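Local structure of putative uncharacterized protein (Bacteroides vulgatus, 4F7A) at residues Gly41-Trp46 with Ala256-Thr261; Tyr114-Ile119 with Ser194-Phe199; Leu207-Ser212 with Trp338-Glu343; Pro277-Tyr282 with Glu293-Val298. The protein probably binds mucin O-glycans at the outer membrane as a SusD/RagB-family, TPR-like lipoprotein. All coordinates share one frame; numbering follows the deposited sequence.

Contact 1: residues Gly41-Trp46 with Ala256-Thr261; sequences GTTWPW and AGWGET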
loop_
_atom_site.group_PDB
_atom_site.type_symbol
_atom_site.label_atom_id
_atom_site.label_comp_id
_atom_site.label_asym_id
_atom_site.label_seq_id
_atom_site.Cartn_x
_atom_site.Cartn_y
_atom_site.Cartn_z
ATOM N N GLY A 41 -12.888 0.326 20.379
ATOM C CA GLY A 41 -13.318 1.304 19.406
ATOM C C GLY A 41 -12.584 1.178 18.078
ATOM O O GLY A 41 -11.779 0.263 17.848
ATOM N N THR A 42 -12.890 2.113 17.199
ATOM C CA THR A 42 -12.390 2.106 15.839
ATOM C C THR A 42 -11.735 3.451 15.549
ATOM O O THR A 42 -11.729 4.341 16.411
ATOM C CB THR A 42 -13.553 1.832 14.829
ATOM O OG1 THR A 42 -14.646 2.712 15.094
ATOM C CG2 THR A 42 -14.042 0.375 14.931
ATOM N N THR A 43 -11.179 3.571 14.342
ATOM C CA THR A 43 -10.503 4.768 13.834
ATOM C C THR A 43 -9.147 5.075 14.479
ATOM O O THR A 43 -8.134 5.209 13.764
ATOM C CB THR A 43 -11.389 6.028 13.931
ATOM O OG1 THR A 43 -12.693 5.747 13.406
ATOM C CG2 THR A 43 -10.765 7.187 13.149
ATOM N N TRP A 44 -9.125 5.233 15.807
ATOM C CA TRP A 44 -7.902 5.638 16.499
ATOM C C TRP A 44 -6.737 4.618 16.350
ATOM O O TRP A 44 -5.588 5.041 16.200
ATOM C CB TRP A 44 -8.157 6.088 17.956
ATOM C CG TRP A 44 -8.547 4.980 18.903
ATOM C CD1 TRP A 44 -9.812 4.609 19.273
ATOM C CD2 TRP A 44 -7.649 4.086 19.572
ATOM N NE1 TRP A 44 -9.751 3.535 20.134
ATOM C CE2 TRP A 44 -8.437 3.195 20.335
ATOM C CE3 TRP A 44 -6.251 3.952 19.596
ATOM C CZ2 TRP A 44 -7.877 2.174 21.111
ATOM C CZ3 TRP A 44 -5.695 2.940 20.376
ATOM C CH2 TRP A 44 -6.512 2.062 21.121
ATOM N N PRO A 45 -7.020 3.299 16.305
ATOM C CA PRO A 45 -5.877 2.394 16.017
ATOM C C PRO A 45 -5.322 2.532 14.612
ATOM O O PRO A 45 -4.101 2.608 14.432
ATOM C CB PRO A 45 -6.467 0.995 16.241
ATOM C CG PRO A 45 -7.572 1.249 17.218
ATOM C CD PRO A 45 -8.195 2.514 16.696
ATOM N N TRP A 46 -6.206 2.637 13.624
ATOM C CA TRP A 46 -5.778 2.795 12.241
ATOM C C TRP A 46 -4.934 4.056 12.062
ATOM O O TRP A 46 -4.011 4.073 11.242
ATOM C CB TRP A 46 -6.979 2.808 11.292
ATOM C CG TRP A 46 -6.573 2.949 9.873
ATOM C CD1 TRP A 46 -6.153 1.948 9.040
ATOM C CD2 TRP A 46 -6.474 4.165 9.123
ATOM N NE1 TRP A 46 -5.836 2.457 7.820
ATOM C CE2 TRP A 46 -6.022 3.816 7.831
ATOM C CE3 TRP A 46 -6.780 5.501 9.393
ATOM C CZ2 TRP A 46 -5.818 4.766 6.821
ATOM C CZ3 TRP A 46 -6.599 6.454 8.366
ATOM C CH2 TRP A 46 -6.099 6.077 7.111
ATOM N N ALA A 256 -10.634 11.634 8.644
ATOM C CA ALA A 256 -11.096 12.840 7.933
ATOM C C ALA A 256 -12.152 13.573 8.765
ATOM O O ALA A 256 -12.171 14.810 8.806
ATOM C CB ALA A 256 -11.642 12.517 6.592
ATOM N N GLY A 257 -13.014 12.807 9.435
ATOM C CA GLY A 257 -14.041 13.370 10.296
ATOM C C GLY A 257 -13.460 14.115 11.482
ATOM O O GLY A 257 -14.086 15.023 11.993
ATOM N N TRP A 258 -12.265 13.739 11.917
ATOM C CA TRP A 258 -11.554 14.497 12.949
ATOM C C TRP A 258 -10.813 15.729 12.416
ATOM O O TRP A 258 -10.194 16.456 13.177
ATOM C CB TRP A 258 -10.525 13.620 13.642
ATOM C CG TRP A 258 -11.067 12.432 14.337
ATOM C CD1 TRP A 258 -12.357 12.219 14.740
ATOM C CD2 TRP A 258 -10.306 11.308 14.797
ATOM N NE1 TRP A 258 -12.444 11.009 15.405
ATOM C CE2 TRP A 258 -11.200 10.434 15.449
ATOM C CE3 TRP A 258 -8.954 10.963 14.729
ATOM C CZ2 TRP A 258 -10.785 9.225 16.014
ATOM C CZ3 TRP A 258 -8.546 9.760 15.287
ATOM C CH2 TRP A 258 -9.457 8.915 15.930
ATOM N N GLY A 259 -10.844 15.941 11.112
ATOM C CA GLY A 259 -10.180 17.069 10.502
ATOM C C GLY A 259 -8.686 16.892 10.283
ATOM O O GLY A 259 -7.971 17.876 10.228
ATOM N N GLU A 260 -8.214 15.660 10.099
ATOM C CA GLU A 260 -6.762 15.372 10.128
ATOM C C GLU A 260 -6.150 14.785 8.852
ATOM O O GLU A 260 -5.011 14.339 8.879
ATOM C CB GLU A 260 -6.443 14.466 11.338
ATOM C CG GLU A 260 -6.539 15.209 12.666
ATOM C CD GLU A 260 -6.156 14.361 13.860
ATOM O OE1 GLU A 260 -4.989 13.935 13.955
ATOM O OE2 GLU A 260 -7.019 14.137 14.725
ATOM N N THR A 261 -6.876 14.820 7.729
ATOM C CA THR A 261 -6.382 14.255 6.466
ATOM C C THR A 261 -6.260 15.311 5.368
ATOM O O THR A 261 -7.186 15.520 4.592
ATOM C CB THR A 261 -7.321 13.129 5.997
ATOM O OG1 THR A 261 -8.654 13.641 5.921
ATOM C CG2 THR A 261 -7.270 11.942 6.976
#
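Thr43 and Trp258 face each other across a wide backbone gap: their CA atoms, the nearest pair between the two segments, lie 9.8 Å apart. Thr43 has positive phi (71°) where the chain turns into helix 44-51, and its N-H is held by Asn35 OD1. Trp258 sits where helix 251-257 runs out. That end is a Schellman motif, with Gly259 at positive phi and Gly259 N bonded to Ala256 O at 2.9 Å.

Side chains span the gap from opposite directions. The methyl CG2 of Thr43 rides over one face of the Trp258 indole in a CH-pi contact, 3.8 Å from the centroid of the six-membered ring and 24° off its normal. It is displaced toward the rim, with Thr43 CG2 to Trp258 CZ2 at 3.5 Å. This methyl stands anti to the backbone N of Thr43, which aims it at the ring. Trp44 meets the same indole differently: its CB lies in the ring plane, 3.7 Å from Trp258 CH2. The Trp44 indole itself leads off toward Tyr88 and gives its NE1 proton to Glu40 O.

Trp258 is therefore met by carbon on a face and at an edge, and also touches Gln47. The chemistry across this contact is dispersion and CH-pi attraction at the protein surface, without directional polar bonds between the segments.

Contact 2: residues Tyr114-Ile119 with Ser194-Phe199; sequences YGATLI and SRWIKF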
loop_
_atom_site.group_PDB
_atom_site.type_symbol
_atom_site.label_atom_id
_atom_site.label_comp_id
_atom_site.label_asym_id
_atom_site.label_seq_id
_atom_site.Cartn_x
_atom_site.Cartn_y
_atom_site.Cartn_z
ATOM N N TYR A 114 -9.873 -22.462 2.425
ATOM C CA TYR A 114 -8.414 -22.620 2.594
ATOM C C TYR A 114 -7.662 -21.708 1.631
ATOM O O TYR A 114 -6.830 -20.900 2.047
ATOM C CB TYR A 114 -8.016 -24.081 2.364
ATOM C CG TYR A 114 -6.508 -24.330 2.372
ATOM C CD1 TYR A 114 -5.705 -23.905 3.436
ATOM C CD2 TYR A 114 -5.895 -25.006 1.330
ATOM C CE1 TYR A 114 -4.305 -24.154 3.436
ATOM C CE2 TYR A 114 -4.521 -25.249 1.323
ATOM C CZ TYR A 114 -3.732 -24.807 2.367
ATOM O OH TYR A 114 -2.376 -25.074 2.349
ATOM N N GLY A 115 -7.995 -21.784 0.351
ATOM C CA GLY A 115 -7.396 -20.880 -0.636
ATOM C C GLY A 115 -7.546 -19.402 -0.293
ATOM O O GLY A 115 -6.585 -18.642 -0.320
ATOM N N ALA A 116 -8.770 -19.003 0.037
ATOM C CA ALA A 116 -9.051 -17.620 0.402
ATOM C C ALA A 116 -8.263 -17.168 1.645
ATOM O O ALA A 116 -7.772 -16.050 1.697
ATOM C CB ALA A 116 -10.593 -17.441 0.623
ATOM N N THR A 117 -8.173 -18.029 2.643
ATOM C CA THR A 117 -7.411 -17.748 3.844
ATOM C C THR A 117 -5.977 -17.420 3.487
ATOM O O THR A 117 -5.430 -16.436 3.973
ATOM C CB THR A 117 -7.394 -18.938 4.823
ATOM O OG1 THR A 117 -8.693 -19.146 5.339
ATOM C CG2 THR A 117 -6.427 -18.675 5.993
ATOM N N LEU A 118 -5.368 -18.254 2.645
ATOM C CA LEU A 118 -3.961 -18.075 2.276
ATOM C C LEU A 118 -3.744 -16.754 1.565
ATOM O O LEU A 118 -2.784 -16.045 1.859
ATOM C CB LEU A 118 -3.472 -19.221 1.392
ATOM C CG LEU A 118 -3.325 -20.543 2.145
ATOM C CD1 LEU A 118 -2.827 -21.656 1.219
ATOM C CD2 LEU A 118 -2.400 -20.399 3.332
ATOM N N ILE A 119 -4.632 -16.435 0.626
ATOM C CA ILE A 119 -4.539 -15.166 -0.116
ATOM C C ILE A 119 -4.645 -13.983 0.857
ATOM O O ILE A 119 -3.848 -13.042 0.820
ATOM C CB ILE A 119 -5.606 -15.099 -1.250
ATOM C CG1 ILE A 119 -5.319 -16.196 -2.294
ATOM C CG2 ILE A 119 -5.591 -13.706 -1.959
ATOM C CD1 ILE A 119 -6.526 -16.645 -3.097
ATOM N N SER A 194 -13.198 -18.295 -8.813
ATOM C CA SER A 194 -12.354 -17.730 -9.864
ATOM C C SER A 194 -11.845 -16.337 -9.540
ATOM O O SER A 194 -10.686 -16.019 -9.835
ATOM C CB SER A 194 -13.070 -17.700 -11.213
ATOM O OG SER A 194 -13.312 -18.994 -11.699
ATOM N N ARG A 195 -12.672 -15.498 -8.919
ATOM C CA ARG A 195 -12.234 -14.154 -8.565
ATOM C C ARG A 195 -11.172 -14.125 -7.475
ATOM O O ARG A 195 -10.293 -13.272 -7.485
ATOM C CB ARG A 195 -13.431 -13.274 -8.196
ATOM C CG ARG A 195 -14.336 -12.927 -9.387
ATOM C CD ARG A 195 -13.920 -11.651 -10.091
ATOM N NE ARG A 195 -14.238 -10.473 -9.288
ATOM C CZ ARG A 195 -15.426 -9.876 -9.244
ATOM N NH1 ARG A 195 -16.440 -10.299 -9.988
ATOM N NH2 ARG A 195 -15.596 -8.833 -8.458
ATOM N N TRP A 196 -11.229 -15.072 -6.549
ATOM C CA TRP A 196 -10.151 -15.244 -5.576
ATOM C C TRP A 196 -8.831 -15.613 -6.245
ATOM O O TRP A 196 -7.787 -15.099 -5.877
ATOM C CB TRP A 196 -10.532 -16.299 -4.517
ATOM C CG TRP A 196 -11.417 -15.758 -3.439
ATOM C CD1 TRP A 196 -12.777 -15.864 -3.372
ATOM C CD2 TRP A 196 -11.015 -15.019 -2.277
ATOM N NE1 TRP A 196 -13.246 -15.239 -2.237
ATOM C CE2 TRP A 196 -12.182 -14.717 -1.546
ATOM C CE3 TRP A 196 -9.780 -14.578 -1.785
ATOM C CZ2 TRP A 196 -12.149 -14.020 -0.344
ATOM C CZ3 TRP A 196 -9.747 -13.864 -0.592
ATOM C CH2 TRP A 196 -10.936 -13.581 0.108
ATOM N N ILE A 197 -8.881 -16.485 -7.242
ATOM C CA ILE A 197 -7.667 -16.851 -7.967
ATOM C C ILE A 197 -7.108 -15.655 -8.739
ATOM O O ILE A 197 -5.890 -15.402 -8.738
ATOM C CB ILE A 197 -7.888 -18.046 -8.927
ATOM C CG1 ILE A 197 -8.348 -19.291 -8.147
ATOM C CG2 ILE A 197 -6.567 -18.332 -9.718
ATOM C CD1 ILE A 197 -8.686 -20.547 -9.041
ATOM N N LYS A 198 -7.996 -14.870 -9.354
ATOM C CA LYS A 198 -7.582 -13.617 -10.024
ATOM C C LYS A 198 -6.927 -12.610 -9.070
ATOM O O LYS A 198 -5.917 -11.975 -9.410
ATOM C CB LYS A 198 -8.787 -13.023 -10.748
ATOM C CG LYS A 198 -8.481 -11.882 -11.671
ATOM C CD LYS A 198 -9.750 -11.304 -12.300
ATOM C CE LYS A 198 -10.530 -12.312 -13.096
ATOM N NZ LYS A 198 -11.491 -11.614 -14.040
ATOM N N PHE A 199 -7.484 -12.489 -7.873
ATOM C CA PHE A 199 -6.875 -11.746 -6.764
ATOM C C PHE A 199 -5.452 -12.297 -6.488
ATOM O O PHE A 199 -4.472 -11.541 -6.521
ATOM C CB PHE A 199 -7.829 -11.851 -5.542
ATOM C CG PHE A 199 -7.356 -11.171 -4.260
ATOM C CD1 PHE A 199 -6.211 -10.399 -4.183
ATOM C CD2 PHE A 199 -8.123 -11.311 -3.121
ATOM C CE1 PHE A 199 -5.837 -9.810 -2.987
ATOM C CE2 PHE A 199 -7.765 -10.712 -1.915
ATOM C CZ PHE A 199 -6.617 -9.973 -1.843
#
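Ile119 gives up the most surface here, and its two branches go to two different residues of segment 194-199. Its CG2 methyl, anti to the backbone N, stands over the centre of the Phe199 ring, 3.6 Å from the centroid and only 9° off the normal. The other branch ends in CD1, which rests 3.4 Å from the backbone Trp196 O and grazes the indole more loosely, 4.1 Å from Trp196 CE3.

Trp196 comes next. Its indole lies broadside to helix 111-132, and the CB of Ala116 is planted almost exactly over the six-membered ring, 3.6 Å from the centroid and 2° off the normal. Because alanine stops at CB, the ring can come down close to the helix backbone: Trp196 CZ3 is 3.7 Å from Ala116 O. Phe25 of helix 15-30 also touches Ala116, while Ala165 of helix 151-174 touches Ile119.

The four touching residues are all buried. The segment axes approach to 10.2 Å and run in the same general direction, inclined by 26°, an apolar helix-to-helix packing consistent with the TPR-like helical scaffold of SusD homologues.

Contact 3: residues Leu207-Ser212 with Trp338-Glu343; sequences LAMRVS and WFLRAE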
loop_
_atom_site.group_PDB
_atom_site.type_symbol
_atom_site.label_atom_id
_atom_site.label_comp_id
_atom_site.label_asym_id
_atom_site.label_seq_id
_atom_site.Cartn_x
_atom_site.Cartn_y
_atom_site.Cartn_z
ATOM N N LEU A 207 3.977 -8.736 -6.045
ATOM C CA LEU A 207 5.130 -9.208 -5.278
ATOM C C LEU A 207 6.330 -9.497 -6.183
ATOM O O LEU A 207 7.474 -9.253 -5.803
ATOM C CB LEU A 207 4.761 -10.436 -4.476
ATOM C CG LEU A 207 3.654 -10.213 -3.448
ATOM C CD1 LEU A 207 3.401 -11.481 -2.660
ATOM C CD2 LEU A 207 3.950 -9.063 -2.514
ATOM N N ALA A 208 6.041 -10.007 -7.379
ATOM C CA ALA A 208 7.037 -10.254 -8.410
ATOM C C ALA A 208 7.751 -8.979 -8.829
ATOM O O ALA A 208 8.980 -8.961 -8.910
ATOM C CB ALA A 208 6.384 -10.939 -9.623
HETATM N N MSE A 209 7.003 -7.904 -9.078
HETATM C CA MSE A 209 7.639 -6.647 -9.423
HETATM C C MSE A 209 8.399 -6.073 -8.237
HETATM O O MSE A 209 9.495 -5.536 -8.408
HETATM C CB MSE A 209 6.667 -5.642 -9.993
HETATM C CG MSE A 209 6.105 -6.024 -11.337
HETATM SE SE MSE A 209 7.389 -6.454 -12.718
HETATM C CE MSE A 209 7.357 -8.356 -12.537
ATOM N N ARG A 210 7.874 -6.245 -7.029
ATOM C CA ARG A 210 8.590 -5.796 -5.842
ATOM C C ARG A 210 10.022 -6.358 -5.783
ATOM O O ARG A 210 10.947 -5.650 -5.416
ATOM C CB ARG A 210 7.874 -6.190 -4.545
ATOM C CG ARG A 210 8.520 -5.509 -3.298
ATOM C CD ARG A 210 7.918 -4.136 -2.989
ATOM N NE ARG A 210 6.625 -4.323 -2.356
ATOM C CZ ARG A 210 5.452 -3.898 -2.820
ATOM N NH1 ARG A 210 5.360 -3.199 -3.941
ATOM N NH2 ARG A 210 4.344 -4.183 -2.146
ATOM N N VAL A 211 10.193 -7.638 -6.117
ATOM C CA VAL A 211 11.502 -8.277 -5.977
ATOM C C VAL A 211 12.352 -8.157 -7.254
ATOM O O VAL A 211 13.433 -8.720 -7.302
ATOM C CB VAL A 211 11.412 -9.773 -5.561
ATOM C CG1 VAL A 211 10.555 -9.923 -4.302
ATOM C CG2 VAL A 211 10.880 -10.636 -6.687
ATOM N N SER A 212 11.876 -7.420 -8.265
ATOM C CA SER A 212 12.539 -7.397 -9.589
ATOM C C SER A 212 13.944 -6.796 -9.610
ATOM O O SER A 212 14.755 -7.203 -10.443
ATOM C CB SER A 212 11.660 -6.724 -10.650
ATOM O OG SER A 212 11.394 -5.375 -10.310
ATOM N N TRP A 338 -2.484 -3.141 -14.335
ATOM C CA TRP A 338 -1.993 -2.712 -15.653
ATOM C C TRP A 338 -0.590 -2.070 -15.575
ATOM O O TRP A 338 0.247 -2.290 -16.456
ATOM C CB TRP A 338 -2.977 -1.762 -16.325
ATOM C CG TRP A 338 -4.175 -2.453 -16.939
ATOM C CD1 TRP A 338 -5.451 -2.376 -16.518
ATOM C CD2 TRP A 338 -4.176 -3.346 -18.060
ATOM N NE1 TRP A 338 -6.260 -3.159 -17.297
ATOM C CE2 TRP A 338 -5.500 -3.763 -18.258
ATOM C CE3 TRP A 338 -3.185 -3.842 -18.909
ATOM C CZ2 TRP A 338 -5.866 -4.641 -19.286
ATOM C CZ3 TRP A 338 -3.548 -4.685 -19.942
ATOM C CH2 TRP A 338 -4.870 -5.073 -20.125
ATOM N N PHE A 339 -0.340 -1.270 -14.548
ATOM C CA PHE A 339 0.982 -0.643 -14.387
ATOM C C PHE A 339 2.052 -1.688 -14.026
ATOM O O PHE A 339 3.213 -1.544 -14.386
ATOM C CB PHE A 339 0.936 0.480 -13.351
ATOM C CG PHE A 339 0.143 1.682 -13.786
ATOM C CD1 PHE A 339 0.492 2.376 -14.929
ATOM C CD2 PHE A 339 -0.958 2.107 -13.071
ATOM C CE1 PHE A 339 -0.242 3.485 -15.344
ATOM C CE2 PHE A 339 -1.686 3.229 -13.458
ATOM C CZ PHE A 339 -1.334 3.912 -14.601
ATOM N N LEU A 340 1.661 -2.734 -13.298
ATOM C CA LEU A 340 2.567 -3.848 -13.019
ATOM C C LEU A 340 2.912 -4.568 -14.318
ATOM O O LEU A 340 4.065 -4.929 -14.555
ATOM C CB LEU A 340 1.948 -4.825 -11.996
ATOM C CG LEU A 340 1.873 -4.324 -10.558
ATOM C CD1 LEU A 340 0.891 -5.156 -9.673
ATOM C CD2 LEU A 340 3.297 -4.282 -9.954
ATOM N N ARG A 341 1.914 -4.794 -15.163
ATOM C CA ARG A 341 2.151 -5.378 -16.475
ATOM C C ARG A 341 3.024 -4.473 -17.344
ATOM O O ARG A 341 3.889 -4.961 -18.078
ATOM C CB ARG A 341 0.834 -5.664 -17.180
ATOM C CG ARG A 341 0.065 -6.793 -16.539
ATOM C CD ARG A 341 -1.399 -6.803 -16.919
ATOM N NE ARG A 341 -1.667 -7.280 -18.264
ATOM C CZ ARG A 341 -2.858 -7.721 -18.679
ATOM N NH1 ARG A 341 -3.911 -7.715 -17.878
ATOM N NH2 ARG A 341 -2.996 -8.187 -19.919
ATOM N N ALA A 342 2.829 -3.156 -17.237
ATOM C CA ALA A 342 3.674 -2.220 -17.982
ATOM C C ALA A 342 5.144 -2.368 -17.563
ATOM O O ALA A 342 6.062 -2.375 -18.395
ATOM C CB ALA A 342 3.196 -0.770 -17.774
ATOM N N GLU A 343 5.380 -2.473 -16.264
ATOM C CA GLU A 343 6.733 -2.615 -15.801
ATOM C C GLU A 343 7.320 -3.963 -16.218
ATOM O O GLU A 343 8.505 -4.053 -16.569
ATOM C CB GLU A 343 6.803 -2.469 -14.273
ATOM C CG GLU A 343 8.253 -2.670 -13.746
ATOM C CD GLU A 343 8.421 -2.385 -12.258
ATOM O OE1 GLU A 343 7.422 -2.060 -11.580
ATOM O OE2 GLU A 343 9.582 -2.515 -11.772
#
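Met209, a selenomethionine, slides past Leu340 in the opposite direction, so that the two meet flank to flank. Leu340 CD2 reaches both CB and CG of Met209, at 3.6 Å from Met209 CG. The Met209 side chain then bends at chi2 and chi3; its SE has moved on toward Glu343, 4.0 Å from Glu343 CG. Glu343 passes Met209 in roughly the opposite sense, CG anti to the backbone N (chi1 178°) and extended beyond, which brings OE1 of the carboxylate beside Met209 CB. The contact thus packs the C-terminal end of helix 193-210 against helix 334-346 in the TPR-like helical body.

At that end Met209 O accepts from both Ser212 N and Ser212 OG. The hydroxyl bond, 2.7 Å from Ser212 OG to Met209 O, lies in the carbonyl plane on a lone pair. Glu343 OE2 stays 3.7 Å from Ser212 OG; its salt bridges go to Arg347 and to Arg444 of helix 435-445, which probably stabilise the buried carboxylate as an anion.

Contact 4: residues Pro277-Tyr282 with Glu293-Val298; sequences PRISIY and EEYLGV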
loop_
_atom_site.group_PDB
_atom_site.type_symbol
_atom_site.label_atom_id
_atom_site.label_comp_id
_atom_site.label_asym_id
_atom_site.label_seq_id
_atom_site.Cartn_x
_atom_site.Cartn_y
_atom_site.Cartn_z
ATOM N N PRO A 277 -7.640 15.388 -13.943
ATOM C CA PRO A 277 -9.056 15.473 -13.564
ATOM C C PRO A 277 -9.406 14.711 -12.299
ATOM O O PRO A 277 -10.530 14.856 -11.797
ATOM C CB PRO A 277 -9.792 14.864 -14.752
ATOM C CG PRO A 277 -8.826 14.018 -15.412
ATOM C CD PRO A 277 -7.440 14.582 -15.152
ATOM N N ARG A 278 -8.482 13.897 -11.776
ATOM C CA ARG A 278 -8.738 13.251 -10.497
ATOM C C ARG A 278 -8.535 14.214 -9.302
ATOM O O ARG A 278 -8.930 13.890 -8.170
ATOM C CB ARG A 278 -7.862 12.013 -10.335
ATOM C CG ARG A 278 -8.210 10.874 -11.282
ATOM C CD ARG A 278 -7.082 9.856 -11.410
ATOM N NE ARG A 278 -5.915 10.356 -12.143
ATOM C CZ ARG A 278 -4.932 9.569 -12.606
ATOM N NH1 ARG A 278 -4.966 8.250 -12.425
ATOM N NH2 ARG A 278 -3.907 10.096 -13.255
ATOM N N ILE A 279 -7.915 15.374 -9.538
ATOM C CA ILE A 279 -7.550 16.270 -8.441
ATOM C C ILE A 279 -8.772 16.635 -7.551
ATOM O O ILE A 279 -8.680 16.593 -6.325
ATOM C CB ILE A 279 -6.784 17.526 -8.954
ATOM C CG1 ILE A 279 -6.075 18.235 -7.789
ATOM C CG2 ILE A 279 -7.694 18.478 -9.714
ATOM C CD1 ILE A 279 -5.049 19.324 -8.214
ATOM N N SER A 280 -9.907 16.961 -8.161
ATOM C CA SER A 280 -11.081 17.431 -7.400
ATOM C C SER A 280 -11.899 16.251 -6.873
ATOM O O SER A 280 -12.775 16.417 -6.038
ATOM C CB SER A 280 -11.991 18.336 -8.245
ATOM O OG SER A 280 -12.649 17.636 -9.287
ATOM N N ILE A 281 -11.600 15.057 -7.382
ATOM C CA ILE A 281 -12.196 13.815 -6.877
ATOM C C ILE A 281 -11.504 13.369 -5.591
ATOM O O ILE A 281 -12.151 13.008 -4.597
ATOM C CB ILE A 281 -12.136 12.691 -7.924
ATOM C CG1 ILE A 281 -12.895 13.099 -9.194
ATOM C CG2 ILE A 281 -12.738 11.374 -7.337
ATOM C CD1 ILE A 281 -12.673 12.095 -10.413
ATOM N N TYR A 282 -10.184 13.462 -5.597
ATOM C CA TYR A 282 -9.390 13.119 -4.429
ATOM C C TYR A 282 -9.452 14.163 -3.295
ATOM O O TYR A 282 -9.528 13.790 -2.127
ATOM C CB TYR A 282 -7.934 12.947 -4.831
ATOM C CG TYR A 282 -7.556 11.725 -5.677
ATOM C CD1 TYR A 282 -8.500 10.969 -6.366
ATOM C CD2 TYR A 282 -6.213 11.401 -5.863
ATOM C CE1 TYR A 282 -8.131 9.872 -7.137
ATOM C CE2 TYR A 282 -5.837 10.332 -6.656
ATOM C CZ TYR A 282 -6.800 9.549 -7.273
ATOM O OH TYR A 282 -6.432 8.477 -8.052
ATOM N N GLU A 293 -9.398 28.774 -4.744
ATOM C CA GLU A 293 -9.601 27.929 -5.907
ATOM C C GLU A 293 -8.362 27.069 -6.223
ATOM O O GLU A 293 -8.321 26.383 -7.237
ATOM C CB GLU A 293 -9.953 28.792 -7.121
ATOM C CG GLU A 293 -11.173 29.685 -6.928
ATOM C CD GLU A 293 -11.460 30.501 -8.173
ATOM O OE1 GLU A 293 -11.705 29.880 -9.229
ATOM O OE2 GLU A 293 -11.424 31.751 -8.101
ATOM N N GLU A 294 -7.355 27.102 -5.367
ATOM C CA GLU A 294 -6.125 26.346 -5.595
ATOM C C GLU A 294 -6.089 25.084 -4.739
ATOM O O GLU A 294 -6.736 24.994 -3.672
ATOM C CB GLU A 294 -4.907 27.223 -5.300
ATOM C CG GLU A 294 -4.766 28.403 -6.259
ATOM C CD GLU A 294 -4.001 29.562 -5.635
ATOM O OE1 GLU A 294 -3.001 29.304 -4.947
ATOM O OE2 GLU A 294 -4.433 30.723 -5.796
ATOM N N TYR A 295 -5.328 24.116 -5.208
ATOM C CA TYR A 295 -5.060 22.912 -4.425
ATOM C C TYR A 295 -3.686 23.055 -3.817
ATOM O O TYR A 295 -2.682 23.117 -4.538
ATOM C CB TYR A 295 -5.134 21.665 -5.295
ATOM C CG TYR A 295 -6.557 21.399 -5.746
ATOM C CD1 TYR A 295 -7.095 22.042 -6.851
ATOM C CD2 TYR A 295 -7.375 20.528 -5.030
ATOM C CE1 TYR A 295 -8.433 21.824 -7.241
ATOM C CE2 TYR A 295 -8.694 20.304 -5.402
ATOM C CZ TYR A 295 -9.209 20.936 -6.511
ATOM O OH TYR A 295 -10.512 20.702 -6.862
ATOM N N LEU A 296 -3.634 23.097 -2.494
ATOM C CA LEU A 296 -2.382 23.306 -1.770
ATOM C C LEU A 296 -2.108 22.100 -0.890
ATOM O O LEU A 296 -2.956 21.714 -0.105
ATOM C CB LEU A 296 -2.463 24.567 -0.904
ATOM C CG LEU A 296 -2.711 25.896 -1.593
ATOM C CD1 LEU A 296 -2.735 27.022 -0.550
ATOM C CD2 LEU A 296 -1.644 26.187 -2.690
ATOM N N GLY A 297 -0.929 21.497 -1.059
ATOM C CA GLY A 297 -0.491 20.362 -0.284
ATOM C C GLY A 297 0.499 20.706 0.821
ATOM O O GLY A 297 1.351 21.581 0.667
ATOM N N VAL A 298 0.397 19.985 1.931
ATOM C CA VAL A 298 1.255 20.200 3.069
ATOM C C VAL A 298 2.645 19.620 2.842
ATOM O O VAL A 298 2.782 18.436 2.540
ATOM C CB VAL A 298 0.604 19.580 4.340
ATOM C CG1 VAL A 298 1.470 19.813 5.582
ATOM C CG2 VAL A 298 -0.841 20.169 4.519
#
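Ile279 and Tyr295 make the apolar half of the contact. The isoleucine lays its longer branch across one face of the phenol ring: CG1 stands 3.8 Å from the ring centroid, 13° off the normal, in a CH-pi contact. Beyond it, CD1 reaches the root of the ring, 3.6 Å from Tyr295 CG. With CG1 anti to the backbone N (chi1 -164°), the longer branch is carried onto the ring.

The other kind of interaction is a tight carbon-to-oxygen contact at the polar end. Tyr295 OH abuts the next residue along the helix, 3.1 Å from Ser280 CB and 3.4 Å from Ser280 CA, so carbon meets the hydroxyl oxygen. Tyr295 thereby spans two successive residues of the short helix 279-282.

Met263 of strand 262-263 touches both Ile279 and Tyr295. Helix 265-273 packs on Ile279 through Leu271 and Asn272, and Asn272 also bonds Tyr295 O, tying the 293-298 loop to the same helix.

Contacts 2 and 3 share helix 193-210, using different parts of it; their centres are about 20 Å apart and their nearest atoms about 8 Å. Contacts 1 and 4 follow one another in the chain, with centres about 21 Å and nearest atoms about 7 Å apart. Both lie at the surface, whereas contacts 2 and 3 are buried. Contact 4 is nested in the loop that contact 3 closes, and their nearest atoms are about 6 Å apart. Contacts 1 and 3 interleave along the sequence yet lie on opposite sides of the chain's centre, about 32 Å between centres. Contacts 2 and 4, in series along the chain, are likewise on opposite sides, their centres about 36 Å apart.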